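Local coordinates for protein obscurin (Homo sapiens, PDB 4C4K) that is a giant muscle protein that probably binds partner proteins through its immunoglobulin domains and signals through kinase and RhoGEF activities, at residues 50-55 with 63-68; 8-13 with 88-93; 24-29 with 75-80. One frame throughout, in Å; residues are numbered along the deposited sequence.

Interaction 1 of 3, residues 50-55 with 63-68. With EDO (1,2-ethanediol), chain I.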
ATOM      1  N   ARG A  50     -21.596   4.978   9.301  1.00 28.86           N
ATOM      2  CA  ARG A  50     -21.294   4.812   7.883  1.00 27.50           C
ATOM      3  C   ARG A  50     -20.011   4.051   7.594  1.00 29.79           C
ATOM      4  O   ARG A  50     -19.803   3.687   6.453  1.00 31.03           O
ATOM      5  CB  ARG A  50     -21.235   6.178   7.186  1.00 28.17           C
ATOM      6  CG  ARG A  50     -22.494   7.031   7.255  1.00 33.06           C
ATOM      7  CD  ARG A  50     -22.527   8.051   6.130  1.00 32.82           C
ATOM      8  NE  ARG A  50     -21.338   8.917   6.091  1.00 34.44           N
ATOM      9  CZ  ARG A  50     -20.411   8.885   5.137  1.00 42.62           C
ATOM     10  NH1 ARG A  50     -20.490   8.000   4.153  1.00 29.63           N
ATOM     11  NH2 ARG A  50     -19.386   9.715   5.177  1.00 33.09           N
ATOM     12  N   PHE A  51     -19.142   3.833   8.593  1.00 26.21           N
ATOM     13  CA  PHE A  51     -17.844   3.162   8.424  1.00 24.61           C
ATOM     14  C   PHE A  51     -17.851   1.897   9.233  1.00 29.03           C
ATOM     15  O   PHE A  51     -17.975   1.948  10.461  1.00 26.47           O
ATOM     16  CB  PHE A  51     -16.693   4.097   8.836  1.00 26.47           C
ATOM     17  CG  PHE A  51     -16.587   5.282   7.903  1.00 28.15           C
ATOM     18  CD1 PHE A  51     -17.348   6.426   8.116  1.00 32.93           C
ATOM     19  CD2 PHE A  51     -15.745   5.244   6.798  1.00 28.59           C
ATOM     20  CE1 PHE A  51     -17.292   7.500   7.214  1.00 35.02           C
ATOM     21  CE2 PHE A  51     -15.665   6.323   5.915  1.00 32.89           C
ATOM     22  CZ  PHE A  51     -16.449   7.442   6.122  1.00 32.98           C
ATOM     23  N   ARG A  52     -17.775   0.750   8.542  1.00 26.66           N
ATOM     24  CA  ARG A  52     -17.837  -0.551   9.211  0.50 27.36           C
ATOM     25  C   ARG A  52     -16.563  -1.330   9.019  1.00 30.66           C
ATOM     26  O   ARG A  52     -16.170  -1.577   7.894  1.00 29.94           O
ATOM     27  CB  ARG A  52     -19.045  -1.363   8.711  0.50 26.28           C
ATOM     28  CG  ARG A  52     -20.328  -0.555   8.644  0.50 29.09           C
ATOM     29  CD  ARG A  52     -20.790  -0.133  10.026  0.50 25.95           C
ATOM     30  NE  ARG A  52     -22.113   0.480   9.987  0.50 31.64           N
ATOM     31  CZ  ARG A  52     -23.240  -0.183   9.755  0.50 41.73           C
ATOM     32  NH1 ARG A  52     -23.216  -1.489   9.516  0.50 31.92           N
ATOM     33  NH2 ARG A  52     -24.397   0.455   9.747  0.50 29.69           N
ATOM     34  N   LEU A  53     -15.944  -1.725  10.116  1.00 28.13           N
ATOM     35  CA  LEU A  53     -14.700  -2.480  10.110  1.00 28.95           C
ATOM     36  C   LEU A  53     -14.951  -3.900  10.557  1.00 35.65           C
ATOM     37  O   LEU A  53     -15.711  -4.129  11.505  1.00 36.36           O
ATOM     38  CB  LEU A  53     -13.671  -1.804  11.023  1.00 29.94           C
ATOM     39  CG  LEU A  53     -13.226  -0.418  10.598  1.00 35.15           C
ATOM     40  CD1 LEU A  53     -12.744   0.380  11.802  1.00 39.18           C
ATOM     41  CD2 LEU A  53     -12.110  -0.503   9.606  1.00 34.58           C
ATOM     42  N   ALA A  54     -14.340  -4.865   9.857  1.00 32.35           N
ATOM     43  CA  ALA A  54     -14.523  -6.271  10.197  1.00 33.50           C
ATOM     44  C   ALA A  54     -13.323  -7.086   9.772  1.00 35.83           C
ATOM     45  O   ALA A  54     -12.541  -6.665   8.917  1.00 33.79           O
ATOM     46  CB  ALA A  54     -15.804  -6.815   9.554  1.00 34.41           C
ATOM     47  N   GLN A  55     -13.187  -8.245  10.395  1.00 35.07           N
ATOM     48  CA  GLN A  55     -12.112  -9.211  10.206  1.00 36.76           C
ATOM     49  C   GLN A  55     -12.734 -10.603  10.124  1.00 43.24           C
ATOM     50  O   GLN A  55     -13.695 -10.886  10.833  1.00 44.32           O
ATOM     51  CB  GLN A  55     -11.148  -9.140  11.414  1.00 38.39           C
ATOM     52  CG  GLN A  55      -9.958 -10.087  11.345  1.00 40.37           C
ATOM     53  CD  GLN A  55      -9.106 -10.061  12.582  1.00 59.92           C
ATOM     54  OE1 GLN A  55      -9.200  -9.159  13.427  1.00 56.79           O
ATOM     55  NE2 GLN A  55      -8.220 -11.040  12.688  1.00 50.85           N
ATOM     56  N   THR A  63     -16.092  -1.172   5.110  1.00 22.66           N
ATOM     57  CA  THR A  63     -17.263  -0.927   4.267  1.00 23.86           C
ATOM     58  C   THR A  63     -17.725   0.490   4.531  1.00 25.58           C
ATOM     59  O   THR A  63     -17.825   0.886   5.680  1.00 26.02           O
ATOM     60  CB  THR A  63     -18.392  -1.944   4.551  1.00 30.07           C
ATOM     61  OG1 THR A  63     -17.906  -3.243   4.227  1.00 29.11           O
ATOM     62  CG2 THR A  63     -19.655  -1.659   3.737  1.00 31.04           C
ATOM     63  N   ILE A  64     -18.013   1.243   3.477  1.00 22.88           N
ATOM     64  CA  ILE A  64     -18.496   2.631   3.607  1.00 22.79           C
ATOM     65  C   ILE A  64     -19.909   2.669   3.099  1.00 28.44           C
ATOM     66  O   ILE A  64     -20.137   2.337   1.936  1.00 29.74           O
ATOM     67  CB  ILE A  64     -17.558   3.649   2.873  1.00 25.46           C
ATOM     68  CG1 ILE A  64     -16.095   3.429   3.325  1.00 26.04           C
ATOM     69  CG2 ILE A  64     -18.011   5.100   3.137  1.00 27.63           C
ATOM     70  CD1 ILE A  64     -14.985   4.133   2.452  1.00 30.79           C
ATOM     71  N   LEU A  65     -20.857   3.101   3.955  1.00 24.77           N
ATOM     72  CA  LEU A  65     -22.252   3.149   3.604  1.00 27.60           C
ATOM     73  C   LEU A  65     -22.677   4.558   3.269  1.00 34.11           C
ATOM     74  O   LEU A  65     -22.117   5.516   3.806  1.00 34.41           O
ATOM     75  CB  LEU A  65     -23.109   2.604   4.749  1.00 29.12           C
ATOM     76  CG  LEU A  65     -22.822   1.151   5.225  1.00 34.34           C
ATOM     77  CD1 LEU A  65     -23.816   0.759   6.325  1.00 37.48           C
ATOM     78  CD2 LEU A  65     -22.975   0.142   4.066  1.00 35.02           C
ATOM     79  N   ASP A  66     -23.670   4.687   2.388  1.00 31.65           N
ATOM     80  CA  ASP A  66     -24.245   5.977   2.012  1.00 33.51           C
ATOM     81  C   ASP A  66     -23.178   6.981   1.571  1.00 37.57           C
ATOM     82  O   ASP A  66     -23.077   8.066   2.132  1.00 38.32           O
ATOM     83  CB  ASP A  66     -25.115   6.529   3.162  1.00 36.52           C
ATOM     84  CG  ASP A  66     -26.224   7.439   2.685  1.00 52.63           C
ATOM     85  OD1 ASP A  66     -26.524   7.420   1.460  1.00 53.43           O
ATOM     86  OD2 ASP A  66     -26.815   8.153   3.534  1.00 61.16           O
ATOM     87  N   LEU A  67     -22.352   6.579   0.603  1.00 34.03           N
ATOM     88  CA  LEU A  67     -21.236   7.365   0.057  1.00 33.99           C
ATOM     89  C   LEU A  67     -21.552   8.826  -0.180  1.00 38.43           C
ATOM     90  O   LEU A  67     -22.594   9.153  -0.734  1.00 39.77           O
ATOM     91  CB  LEU A  67     -20.759   6.765  -1.276  1.00 34.70           C
ATOM     92  CG  LEU A  67     -20.121   5.386  -1.231  1.00 35.97           C
ATOM     93  CD1 LEU A  67     -20.013   4.826  -2.622  1.00 37.98           C
ATOM     94  CD2 LEU A  67     -18.756   5.434  -0.531  1.00 32.91           C
ATOM     95  N   ALA A  68     -20.613   9.691   0.188  1.00 35.32           N
ATOM     96  CA  ALA A  68     -20.691  11.131  -0.033  1.00 38.59           C
ATOM     97  C   ALA A  68     -19.469  11.485  -0.863  1.00 44.61           C
ATOM     98  O   ALA A  68     -18.479  10.743  -0.854  1.00 41.81           O
ATOM     99  CB  ALA A  68     -20.648  11.865   1.300  1.00 39.29           C
TER
HETATM  100  C1  EDO I1107     -19.947   8.940   9.543  1.00 60.65           C
HETATM  101  O1  EDO I1107     -20.786  10.088   9.574  1.00 63.96           O
HETATM  102  C2  EDO I1107     -20.458   7.908  10.587  1.00 55.44           C
HETATM  103  O2  EDO I1107     -19.646   6.737  10.569  1.00 49.64           O
HETATM  104  O   HOH W   1     -17.262  -4.278   6.682  1.00 42.00           O
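Leu65 and Arg50 grip each other twice. The Leu65 N-H points almost straight at Arg50 O (2.8 Å, 168° at the hydrogen) in the plane of that carbonyl, while Arg50 NH1 returns a bond to Leu65 O (3.0 Å), lying nearly along the C=O axis and close to the guanidinium plane. A bend at chi3 (-56°) brings the Arg50 tip back over the turn after strand 59-64, where NH1 also forms a salt bridge with Asp71. Phe51 CE1 sits 3.7 Å above one face of this guanidinium, offset toward its rim. An alanine at Arg50 would remove both the bond to Leu65 O and the Asp71 bridge, and would probably loosen the turn from strand 51-56. Two pairs further along, Arg52 and Thr63 exchange backbone bonds in both directions, Thr63 N to Arg52 O being 2.8 Å, and a water links Arg52 O with Thr63 OG1, which also hydrogen-bonds Thr23 OG1 of strand 22-31. The side chains alternate: Phe51 and Ile64 lie side by side on the inner face, Phe51 CE2 to Ile64 CG2 3.8 Å. On the other face, Leu65 CD1 rests over the Arg52 guanidinium, 3.5 Å from NH2. A 1,2-ethanediol accepts from Arg50 N. The segments join the open end of the D-E hairpin; strand 51-56 is outermost, strand 59-64 borders strand 22-31, and Ile64 reaches Leu92 of strand 84-92.

Interaction 2 of 3, residues 8-13 with 88-93. With EDO (1,2-ethanediol), chain C.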
ATOM      1  N   LEU A   8      -0.957 -10.482   1.274  1.00 47.88           N
ATOM      2  CA  LEU A   8      -0.989 -11.619   0.353  1.00 50.76           C
ATOM      3  C   LEU A   8      -1.599 -11.182  -0.999  1.00 59.46           C
ATOM      4  O   LEU A   8      -1.159 -11.659  -2.043  1.00 61.45           O
ATOM      5  CB  LEU A   8      -1.806 -12.786   0.943  1.00 51.93           C
ATOM      6  CG  LEU A   8      -1.152 -13.656   2.035  1.00 55.29           C
ATOM      7  CD1 LEU A   8      -2.183 -14.553   2.680  1.00 56.83           C
ATOM      8  CD2 LEU A   8      -0.049 -14.515   1.481  1.00 55.44           C
ATOM      9  N   THR A   9      -2.608 -10.276  -0.982  1.00 56.97           N
ATOM     10  CA  THR A   9      -3.242  -9.762  -2.211  1.00 58.04           C
ATOM     11  C   THR A   9      -3.356  -8.226  -2.189  1.00 59.33           C
ATOM     12  O   THR A   9      -3.393  -7.622  -1.130  1.00 56.95           O
ATOM     13  CB  THR A   9      -4.613 -10.430  -2.485  1.00 67.54           C
ATOM     14  OG1 THR A   9      -5.473 -10.285  -1.354  1.00 65.84           O
ATOM     15  CG2 THR A   9      -4.499 -11.891  -2.898  1.00 67.87           C
ATOM     16  N   ARG A  10      -3.429  -7.604  -3.354  1.00 57.03           N
ATOM     17  CA  ARG A  10      -3.570  -6.157  -3.482  1.00 55.23           C
ATOM     18  C   ARG A  10      -4.832  -5.639  -2.761  1.00 59.68           C
ATOM     19  O   ARG A  10      -5.866  -6.322  -2.812  1.00 60.13           O
ATOM     20  CB  ARG A  10      -3.571  -5.735  -4.970  1.00 55.18           C
ATOM     21  CG  ARG A  10      -4.461  -6.551  -5.899  1.00 65.75           C
ATOM     22  CD  ARG A  10      -5.037  -5.698  -7.030  1.00 75.34           C
ATOM     23  NE  ARG A  10      -5.661  -4.477  -6.513  1.00 84.02           N
ATOM     24  CZ  ARG A  10      -5.981  -3.414  -7.244  1.00 93.41           C
ATOM     25  NH1 ARG A  10      -5.740  -3.400  -8.551  1.00 83.44           N
ATOM     26  NH2 ARG A  10      -6.520  -2.347  -6.671  1.00 69.37           N
ATOM     27  N   PRO A  11      -4.783  -4.465  -2.068  1.00 49.89           N
ATOM     28  CA  PRO A  11      -6.019  -3.944  -1.446  1.00 46.89           C
ATOM     29  C   PRO A  11      -6.989  -3.596  -2.560  1.00 43.62           C
ATOM     30  O   PRO A  11      -6.564  -3.176  -3.641  1.00 43.45           O
ATOM     31  CB  PRO A  11      -5.557  -2.698  -0.688  1.00 49.78           C
ATOM     32  CG  PRO A  11      -4.293  -2.280  -1.379  1.00 55.75           C
ATOM     33  CD  PRO A  11      -3.656  -3.514  -1.932  1.00 52.67           C
ATOM     34  N   LYS A  12      -8.268  -3.880  -2.357  1.00 35.51           N
ATOM     35  CA  LYS A  12      -9.217  -3.643  -3.439  1.00 33.55           C
ATOM     36  C   LYS A  12     -10.396  -2.819  -2.977  1.00 33.79           C
ATOM     37  O   LYS A  12     -10.882  -3.038  -1.871  1.00 35.25           O
ATOM     38  CB  LYS A  12      -9.705  -4.982  -3.993  1.00 36.54           C
ATOM     39  CG  LYS A  12      -8.635  -5.814  -4.703  1.00 58.46           C
ATOM     40  CD  LYS A  12      -9.047  -7.273  -4.857  1.00 62.75           C
ATOM     41  CE  LYS A  12      -7.942  -8.067  -5.502  1.00 73.00           C
ATOM     42  NZ  LYS A  12      -7.936  -9.480  -5.045  1.00 84.99           N
ATOM     43  N   ALA A  13     -10.893  -1.922  -3.835  1.00 27.21           N
ATOM     44  CA  ALA A  13     -12.078  -1.120  -3.543  1.00 27.38           C
ATOM     45  C   ALA A  13     -13.197  -1.519  -4.496  1.00 33.27           C
ATOM     46  O   ALA A  13     -13.034  -1.447  -5.716  1.00 35.72           O
ATOM     47  CB  ALA A  13     -11.773   0.367  -3.652  1.00 28.43           C
ATOM     48  N   ALA A  88      -0.384  -0.366   2.340  1.00 25.25           N
ATOM     49  CA  ALA A  88      -0.887  -0.498   0.968  1.00 25.91           C
ATOM     50  C   ALA A  88      -2.073   0.420   0.846  1.00 31.56           C
ATOM     51  O   ALA A  88      -2.920   0.439   1.727  1.00 30.85           O
ATOM     52  CB  ALA A  88      -1.298  -1.941   0.658  1.00 27.38           C
ATOM     53  N   ALA A  89      -2.125   1.210  -0.226  1.00 28.74           N
ATOM     54  CA  ALA A  89      -3.195   2.168  -0.399  1.00 27.89           C
ATOM     55  C   ALA A  89      -4.108   1.776  -1.538  1.00 29.10           C
ATOM     56  O   ALA A  89      -3.751   0.951  -2.375  1.00 26.98           O
ATOM     57  CB  ALA A  89      -2.616   3.561  -0.627  1.00 29.03           C
ATOM     58  N   VAL A  90      -5.301   2.332  -1.533  1.00 25.32           N
ATOM     59  CA  VAL A  90      -6.317   2.108  -2.571  1.00 27.30           C
ATOM     60  C   VAL A  90      -7.130   3.401  -2.675  1.00 32.93           C
ATOM     61  O   VAL A  90      -7.362   4.071  -1.659  1.00 31.87           O
ATOM     62  CB  VAL A  90      -7.195   0.846  -2.264  1.00 32.36           C
ATOM     63  CG1 VAL A  90      -8.093   1.052  -1.033  1.00 32.39           C
ATOM     64  CG2 VAL A  90      -8.015   0.408  -3.491  1.00 33.56           C
ATOM     65  N   GLY A  91      -7.510   3.749  -3.894  1.00 32.18           N
ATOM     66  CA  GLY A  91      -8.301   4.935  -4.198  1.00 32.29           C
ATOM     67  C   GLY A  91      -9.775   4.604  -4.317  1.00 37.21           C
ATOM     68  O   GLY A  91     -10.158   3.488  -4.693  1.00 35.44           O
ATOM     69  N   LEU A  92     -10.601   5.572  -3.960  1.00 35.68           N
ATOM     70  CA  LEU A  92     -12.053   5.499  -4.062  1.00 37.38           C
ATOM     71  C   LEU A  92     -12.492   6.811  -4.663  1.00 42.98           C
ATOM     72  O   LEU A  92     -12.097   7.878  -4.181  1.00 40.95           O
ATOM     73  CB  LEU A  92     -12.729   5.276  -2.681  1.00 37.08           C
ATOM     74  CG  LEU A  92     -14.289   5.199  -2.697  1.00 43.95           C
ATOM     75  CD1 LEU A  92     -14.774   3.889  -3.289  1.00 44.67           C
ATOM     76  CD2 LEU A  92     -14.868   5.341  -1.304  1.00 46.15           C
ATOM     77  N   GLN A  93     -13.238   6.730  -5.757  1.00 43.17           N
ATOM     78  CA  GLN A  93     -13.810   7.903  -6.404  1.00 46.30           C
ATOM     79  C   GLN A  93     -15.306   7.734  -6.381  1.00 51.26           C
ATOM     80  O   GLN A  93     -15.829   6.746  -6.890  1.00 52.72           O
ATOM     81  CB  GLN A  93     -13.290   8.094  -7.843  1.00 49.01           C
ATOM     82  CG  GLN A  93     -13.881   9.310  -8.585  1.00 70.81           C
ATOM     83  CD  GLN A  93     -13.530  10.653  -7.966  1.00 91.95           C
ATOM     84  OE1 GLN A  93     -12.429  11.187  -8.152  1.00 89.64           O
ATOM     85  NE2 GLN A  93     -14.476  11.242  -7.237  1.00 77.71           N
TER
HETATM   86  C1  EDO C1101      -9.925  -1.838  -7.195  0.50 48.68           C
HETATM   87  O1  EDO C1101      -9.281  -0.827  -6.437  0.50 46.49           O
HETATM   88  C2  EDO C1101     -10.942  -1.201  -8.167  0.50 48.41           C
HETATM   89  O2  EDO C1101     -10.265  -0.335  -9.056  0.50 49.31           O
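The kinked first strand of the I-set immunoglobulin sandwich, probably where A passes into A', runs here beside the last strand, G, the two directions differing by 29°. Their backbones stay apart, with Pro11 CA 6.2 Å from Val90 CA, so apolar side chains carry the contact. The Pro11 ring, its CB pointing at segment 88-93, presses CG against the Ala88 methyl (CG to CB 3.6 Å) and comes still closer to the Ala89 carbonyl (CG to O 3.4 Å). Val90 supplies the other half: CG2, anti to the backbone N, meets both the N of Ala13 and its methyl (CB to CG2 3.8 Å), while Ala13 CB also touches Gly91 O. Pro11 O is occupied from its own side. Arg10, bent at chi2 and chi3, folds back and grips this one oxygen side-on, with NH2 in the carbonyl plane (3.1 Å) and NE above it (3.3 Å). That double grip fixes the guanidinium, whose edge faces Val90 CG2. A 1,2-ethanediol lies close by, its O1 taking a weak bond from Ala13 N. Around the contact, Lys12 bonds through its backbone to Ser25 of strand 22-31, and Ala88 and Val90 to strand 73-80. Strand 84-92 is outermost in its sheet within this chain, and at Ala88 it pairs in parallel with a strand of another protein chain, which extends the sheet into the partner chain.

Interaction 3 of 3, residues 24-29 with 75-80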
ATOM      1  N   LEU A  24     -13.929  -2.100   0.876  1.00 26.76           N
ATOM      2  CA  LEU A  24     -12.485  -2.127   0.721  1.00 27.98           C
ATOM      3  C   LEU A  24     -11.998  -3.328   1.504  1.00 32.01           C
ATOM      4  O   LEU A  24     -12.382  -3.507   2.659  1.00 30.88           O
ATOM      5  CB  LEU A  24     -11.888  -0.816   1.305  1.00 28.79           C
ATOM      6  CG  LEU A  24     -11.866   0.463   0.388  1.00 33.54           C
ATOM      7  CD1 LEU A  24     -13.244   0.864  -0.136  1.00 33.95           C
ATOM      8  CD2 LEU A  24     -11.261   1.632   1.109  1.00 32.25           C
ATOM      9  N   SER A  25     -11.194  -4.182   0.873  1.00 29.81           N
ATOM     10  CA  SER A  25     -10.686  -5.374   1.551  1.00 30.37           C
ATOM     11  C   SER A  25      -9.289  -5.761   1.112  1.00 34.77           C
ATOM     12  O   SER A  25      -8.839  -5.394   0.016  1.00 32.54           O
ATOM     13  CB  SER A  25     -11.629  -6.561   1.339  1.00 33.05           C
ATOM     14  OG  SER A  25     -11.582  -6.955  -0.018  1.00 36.97           O
ATOM     15  N   CYS A  26      -8.612  -6.513   1.980  1.00 47.54           N
ATOM     16  CA  CYS A  26      -7.304  -7.105   1.715  1.00 48.84           C
ATOM     17  C   CYS A  26      -7.010  -8.267   2.637  1.00 46.36           C
ATOM     18  O   CYS A  26      -7.609  -8.402   3.698  1.00 45.68           O
ATOM     19  CB  CYS A  26      -6.192  -6.070   1.747  1.00 49.71           C
ATOM     20  SG  CYS A  26      -6.177  -5.089   3.246  1.00 54.16           S
ATOM     21  N   GLN A  27      -6.078  -9.101   2.217  1.00 39.43           N
ATOM     22  CA  GLN A  27      -5.656 -10.279   2.927  1.00 38.36           C
ATOM     23  C   GLN A  27      -4.275 -10.013   3.475  1.00 37.51           C
ATOM     24  O   GLN A  27      -3.361  -9.666   2.718  1.00 34.93           O
ATOM     25  CB  GLN A  27      -5.654 -11.471   1.978  1.00 41.77           C
ATOM     26  CG  GLN A  27      -5.539 -12.786   2.724  1.00 55.77           C
ATOM     27  CD  GLN A  27      -5.813 -13.969   1.849  1.00 70.30           C
ATOM     28  OE1 GLN A  27      -5.772 -13.896   0.617  1.00 61.29           O
ATOM     29  NE2 GLN A  27      -6.104 -15.086   2.481  1.00 67.58           N
ATOM     30  N   ILE A  28      -4.145 -10.102   4.806  1.00 34.29           N
ATOM     31  CA  ILE A  28      -2.901  -9.776   5.519  1.00 31.00           C
ATOM     32  C   ILE A  28      -2.520 -10.911   6.482  1.00 35.50           C
ATOM     33  O   ILE A  28      -3.369 -11.362   7.242  1.00 35.75           O
ATOM     34  CB  ILE A  28      -3.070  -8.434   6.314  1.00 32.21           C
ATOM     35  CG1 ILE A  28      -3.505  -7.241   5.420  1.00 32.01           C
ATOM     36  CG2 ILE A  28      -1.801  -8.101   7.099  1.00 31.20           C
ATOM     37  CD1 ILE A  28      -4.187  -6.083   6.163  1.00 32.24           C
ATOM     38  N   VAL A  29      -1.224 -11.279   6.530  1.00 32.08           N
ATOM     39  CA  VAL A  29      -0.704 -12.302   7.451  1.00 32.67           C
ATOM     40  C   VAL A  29       0.505 -11.738   8.195  1.00 33.06           C
ATOM     41  O   VAL A  29       1.147 -10.813   7.700  1.00 31.86           O
ATOM     42  CB  VAL A  29      -0.370 -13.668   6.767  1.00 39.40           C
ATOM     43  CG1 VAL A  29      -1.639 -14.409   6.318  1.00 41.76           C
ATOM     44  CG2 VAL A  29       0.634 -13.510   5.619  1.00 38.40           C
ATOM     45  N   TYR A  75      -7.260   5.666   0.570  1.00 25.38           N
ATOM     46  CA  TYR A  75      -7.346   4.962   1.844  1.00 24.86           C
ATOM     47  C   TYR A  75      -6.075   4.148   1.989  1.00 29.66           C
ATOM     48  O   TYR A  75      -5.711   3.441   1.064  1.00 28.97           O
ATOM     49  CB  TYR A  75      -8.594   4.062   1.901  1.00 24.00           C
ATOM     50  CG  TYR A  75      -9.873   4.869   1.990  1.00 27.76           C
ATOM     51  CD1 TYR A  75     -10.412   5.486   0.862  1.00 30.02           C
ATOM     52  CD2 TYR A  75     -10.541   5.026   3.203  1.00 27.91           C
ATOM     53  CE1 TYR A  75     -11.567   6.261   0.944  1.00 30.69           C
ATOM     54  CE2 TYR A  75     -11.703   5.795   3.293  1.00 29.45           C
ATOM     55  CZ  TYR A  75     -12.207   6.413   2.160  1.00 30.10           C
ATOM     56  OH  TYR A  75     -13.324   7.205   2.230  1.00 31.30           O
ATOM     57  N   VAL A  76      -5.396   4.232   3.138  1.00 28.30           N
ATOM     58  CA  VAL A  76      -4.181   3.450   3.354  1.00 27.52           C
ATOM     59  C   VAL A  76      -4.523   2.354   4.362  1.00 33.79           C
ATOM     60  O   VAL A  76      -5.142   2.640   5.393  1.00 35.22           O
ATOM     61  CB  VAL A  76      -2.994   4.345   3.849  1.00 30.87           C
ATOM     62  CG1 VAL A  76      -1.742   3.502   4.135  1.00 29.45           C
ATOM     63  CG2 VAL A  76      -2.680   5.447   2.835  1.00 31.05           C
ATOM     64  N   CYS A  77      -4.141   1.105   4.068  1.00 29.84           N
ATOM     65  CA  CYS A  77      -4.304   0.031   5.028  1.00 29.26           C
ATOM     66  C   CYS A  77      -2.965  -0.183   5.708  1.00 30.55           C
ATOM     67  O   CYS A  77      -1.942  -0.299   5.024  1.00 28.21           O
ATOM     68  CB  CYS A  77      -4.805  -1.244   4.369  1.00 30.29           C
ATOM     69  SG  CYS A  77      -5.185  -2.549   5.557  1.00 35.84           S
ATOM     70  N   ARG A  78      -2.957  -0.179   7.054  1.00 27.85           N
ATOM     71  CA  ARG A  78      -1.751  -0.327   7.863  1.00 27.82           C
ATOM     72  C   ARG A  78      -1.873  -1.578   8.722  1.00 32.04           C
ATOM     73  O   ARG A  78      -2.864  -1.731   9.429  1.00 30.94           O
ATOM     74  CB  ARG A  78      -1.525   0.950   8.711  1.00 29.19           C
ATOM     75  CG  ARG A  78      -0.316   0.918   9.658  1.00 44.27           C
ATOM     76  CD  ARG A  78      -0.262   2.181  10.510  1.00 48.90           C
ATOM     77  NE  ARG A  78       0.859   2.158  11.453  1.00 62.70           N
ATOM     78  CZ  ARG A  78       0.746   2.245  12.778  1.00 77.70           C
ATOM     79  NH1 ARG A  78      -0.451   2.382  13.343  1.00 62.27           N
ATOM     80  NH2 ARG A  78       1.827   2.201  13.548  1.00 61.85           N
ATOM     81  N   ALA A  79      -0.887  -2.486   8.630  1.00 26.29           N
ATOM     82  CA  ALA A  79      -0.871  -3.717   9.421  1.00 25.96           C
ATOM     83  C   ALA A  79       0.395  -3.686  10.254  1.00 31.16           C
ATOM     84  O   ALA A  79       1.478  -3.467   9.716  1.00 29.12           O
ATOM     85  CB  ALA A  79      -0.879  -4.941   8.511  1.00 26.29           C
ATOM     86  N   ARG A  80       0.265  -3.850  11.561  1.00 28.96           N
ATOM     87  CA  ARG A  80       1.441  -3.793  12.394  1.00 29.27           C
ATOM     88  C   ARG A  80       1.518  -4.879  13.483  1.00 33.18           C
ATOM     89  O   ARG A  80       0.501  -5.276  14.037  1.00 32.94           O
ATOM     90  CB  ARG A  80       1.593  -2.372  12.965  1.00 32.78           C
ATOM     91  CG  ARG A  80       0.696  -1.980  14.127  1.00 50.36           C
ATOM     92  CD  ARG A  80       1.580  -1.442  15.242  1.00 67.59           C
ATOM     93  NE  ARG A  80       0.862  -0.593  16.197  1.00 76.93           N
ATOM     94  CZ  ARG A  80       0.232  -1.038  17.282  1.00 90.13           C
ATOM     95  NH1 ARG A  80       0.193  -2.339  17.550  1.00 72.50           N
ATOM     96  NH2 ARG A  80      -0.373  -0.188  18.100  1.00 81.05           N
TER
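Every second side chain of strands 24-29 and 75-80 points at the opposing strand, and the facing rows meet across 8.8 Å between the strand axes, which cross at only -16°. At one end Leu24 and Tyr75 cross at about a right angle: the CD2 methyl of Leu24 reaches the base of the tyrosine, 3.6 Å from CG and near CB, while at the far end of the ring the hydroxyl hydrogen-bonds Asp71 O. In the middle the two cysteine sulphurs approach from opposite sheets. Cys26 SG sits between its backbone N and carbonyl carbon (chi1 53°), whereas Cys77 SG is anti to its N (chi1 -174°), and at 3.6 Å from SG to SG they touch without forming a disulphide. Ile28 spans the rest with two branches: CD1 lies 3.7 Å from Cys77 SG, and CG2, anti to the backbone N, meets the Ala79 methyl (CG2 to CB 3.6 Å). All six residues are buried. Such face-to-face packing of strands B and F, with the paired cysteine positions at its centre and the tyrosine corner made by Tyr75 and Asp71 beside it, is the hallmark of the immunoglobulin core.

How the interactions relate
Followed from the N terminus, the chain gives the first segments of interactions 2, 3 and 1 in turn, then their partners in reverse order, so the three contacts nest without crossing. Interaction 1 closes the short hairpin loop innermost; interaction 3 closes the loop round it, tying strand 22-31 in one sheet to strand 73-80 in the other; interaction 2 closes the outermost, bringing strand 3-14 beside the final strand. Interactions 2 and 3 are neighbours in both sheets, and backbone contacts such as Ala88 O to Cys77 N probably bond them. Interaction 1 meets the others inside the sandwich, where Ile64 packs against Tyr75 and Leu92.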